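Local coordinates for protein type II 3-hydroxyacyl-CoA dehydrogenase (Thermus thermophilus, PDB 1UAY) that probably catalyses the NAD-dependent oxidation of 3-hydroxyacyl-CoA to 3-ketoacyl-CoA in fatty acid beta-oxidation, as a short-chain dehydrogenase, at residues S12-A17 and V176-F181. Numbering follows the deposited sequence. Where two conformers were deposited one is given.
Sequences SGLGRA and VAPGLF. With ADN (adenosine), chain C.
P178 and F181 both meet L14, at the start of helix 13-25 within the glycine-rich TGxxxGxG motif of short-chain dehydrogenases, and they illustrate how a branched side chain can serve two partners. P178 comes first, at the end of strand 171-178, where its ring atom CG lies 3.9 Å from CD1 of L14; the ring also packs on T133 of the adjacent strand. After P178 the chain leaves the sheet through G179, whose backbone N lies in the plane of the F181 ring, at its edge. F181 then returns to L14. Its ring atom CD2 is 3.7 Å from CD2 of L14, the methyl approaching the ring obliquely, with the two side chains at about a right angle. With CG of L14 anti to the carbonyl carbon (chi1 -53°) and CD1 extended (chi2 -174°), CD1 goes to the proline and CD2 to the phenylalanine. Y213 of helix 210-222 also touches L14, and M225 of a second subunit packs on F181. Two residues before L14, S12 OG lies 2.9 Å from O3' of the bound adenosine. Between the two segments the contact is purely apolar, so its fit rests on shape and burial, with no hydrogen bond to fix a direction, while the polar contact to adenosine falls to S12.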
loop_
_atom_site.group_PDB
_atom_site.type_symbol
_atom_site.label_atom_id
_atom_site.label_comp_id
_atom_site.label_asym_id
_atom_site.label_seq_id
_atom_site.Cartn_x
_atom_site.Cartn_y
_atom_site.Cartn_z
ATOM N N SER A 12 -6.049 7.377 29.423
ATOM C CA SER A 12 -5.566 6.005 29.517
ATOM C C SER A 12 -4.833 5.519 28.278
ATOM O O SER A 12 -4.737 6.224 27.273
ATOM C CB SER A 12 -6.738 5.062 29.796
ATOM O OG SER A 12 -7.627 5.035 28.694
ATOM N N GLY A 13 -4.309 4.302 28.381
ATOM C CA GLY A 13 -3.610 3.667 27.278
ATOM C C GLY A 13 -2.550 4.460 26.539
ATOM O O GLY A 13 -1.651 5.044 27.140
ATOM N N LEU A 14 -2.663 4.466 25.214
ATOM C CA LEU A 14 -1.700 5.153 24.358
ATOM C C LEU A 14 -1.621 6.655 24.603
ATOM O O LEU A 14 -0.530 7.212 24.714
ATOM C CB LEU A 14 -2.031 4.883 22.887
ATOM C CG LEU A 14 -2.162 3.407 22.501
ATOM C CD1 LEU A 14 -2.350 3.303 20.998
ATOM C CD2 LEU A 14 -0.925 2.631 22.933
ATOM N N GLY A 15 -2.779 7.305 24.685
ATOM C CA GLY A 15 -2.804 8.738 24.921
ATOM C C GLY A 15 -2.140 9.093 26.238
ATOM O O GLY A 15 -1.380 10.059 26.329
ATOM N N ARG A 16 -2.434 8.307 27.270
ATOM C CA ARG A 16 -1.853 8.541 28.585
ATOM C C ARG A 16 -0.330 8.466 28.513
ATOM O O ARG A 16 0.366 9.334 29.035
ATOM C CB ARG A 16 -2.377 7.505 29.583
ATOM C CG ARG A 16 -1.701 7.539 30.946
ATOM C CD ARG A 16 -2.372 6.552 31.898
ATOM N NE ARG A 16 -1.740 6.528 33.217
ATOM C CZ ARG A 16 -0.606 5.895 33.497
ATOM N NH1 ARG A 16 0.034 5.217 32.552
ATOM N NH2 ARG A 16 -0.105 5.945 34.726
ATOM N N ALA A 17 0.187 7.428 27.862
ATOM C CA ALA A 17 1.631 7.268 27.749
ATOM C C ALA A 17 2.256 8.446 27.004
ATOM O O ALA A 17 3.296 8.967 27.408
ATOM C CB ALA A 17 1.962 5.961 27.042
ATOM N N VAL A 176 0.293 7.375 13.188
ATOM C CA VAL A 176 0.871 6.156 13.735
ATOM C C VAL A 176 -0.237 5.116 13.644
ATOM O O VAL A 176 -1.373 5.391 14.029
ATOM C CB VAL A 176 1.261 6.315 15.220
ATOM C CG1 VAL A 176 1.694 4.969 15.794
ATOM C CG2 VAL A 176 2.380 7.326 15.356
ATOM N N ALA A 177 0.077 3.939 13.110
ATOM C CA ALA A 177 -0.907 2.862 12.999
ATOM C C ALA A 177 -0.478 1.727 13.926
ATOM O O ALA A 177 0.303 0.852 13.542
ATOM C CB ALA A 177 -0.993 2.362 11.555
ATOM N N PRO A 178 -0.977 1.736 15.171
ATOM C CA PRO A 178 -0.612 0.687 16.122
ATOM C C PRO A 178 -1.171 -0.680 15.773
ATOM O O PRO A 178 -2.232 -0.800 15.154
ATOM C CB PRO A 178 -1.199 1.182 17.444
ATOM C CG PRO A 178 -1.348 2.667 17.249
ATOM C CD PRO A 178 -1.810 2.760 15.821
ATOM N N GLY A 179 -0.430 -1.702 16.183
ATOM C CA GLY A 179 -0.868 -3.068 16.005
ATOM C C GLY A 179 -1.646 -3.393 17.268
ATOM O O GLY A 179 -2.493 -2.608 17.691
ATOM N N LEU A 180 -1.342 -4.520 17.900
ATOM C CA LEU A 180 -2.063 -4.909 19.106
ATOM C C LEU A 180 -1.477 -4.337 20.394
ATOM O O LEU A 180 -0.382 -4.711 20.817
ATOM C CB LEU A 180 -2.119 -6.433 19.211
ATOM C CG LEU A 180 -3.236 -7.010 20.082
ATOM C CD1 LEU A 180 -4.589 -6.672 19.473
ATOM C CD2 LEU A 180 -3.074 -8.517 20.189
ATOM N N PHE A 181 -2.224 -3.417 21.001
ATOM C CA PHE A 181 -1.850 -2.781 22.261
ATOM C C PHE A 181 -3.084 -2.867 23.155
ATOM O O PHE A 181 -4.127 -3.363 22.737
ATOM C CB PHE A 181 -1.517 -1.293 22.075
ATOM C CG PHE A 181 -0.180 -1.022 21.444
ATOM C CD1 PHE A 181 0.029 -1.241 20.087
ATOM C CD2 PHE A 181 0.861 -0.500 22.206
ATOM C CE1 PHE A 181 1.256 -0.936 19.497
ATOM C CE2 PHE A 181 2.091 -0.191 21.627
ATOM C CZ PHE A 181 2.289 -0.410 20.269
HETATM O "O5'" ADN C . -8.420 6.087 23.266
HETATM C "C5'" ADN C . -8.915 5.729 24.559
HETATM C "C4'" ADN C . -9.094 7.064 25.319
HETATM O "O4'" ADN C . -10.126 7.626 24.443
HETATM C "C3'" ADN C . -9.884 6.706 26.590
HETATM O "O3'" ADN C . -9.127 7.314 27.661
HETATM C "C2'" ADN C . -11.286 7.343 26.467
HETATM O "O2'" ADN C . -11.851 7.889 27.659
HETATM C "C1'" ADN C . -11.051 8.284 25.277
HETATM N N9 ADN C . -12.232 8.698 24.498
HETATM C C8 ADN C . -13.172 7.842 23.867
HETATM N N7 ADN C . -14.120 8.455 23.213
HETATM C C5 ADN C . -13.815 9.807 23.393
HETATM C C6 ADN C . -14.435 11.049 22.938
HETATM N N6 ADN C . -15.538 11.068 22.185
HETATM N N1 ADN C . -13.847 12.260 23.317
HETATM C C2 ADN C . -12.713 12.275 24.094
HETATM N N3 ADN C . -12.044 11.169 24.574
HETATM C C4 ADN C . -12.650 9.975 24.188
#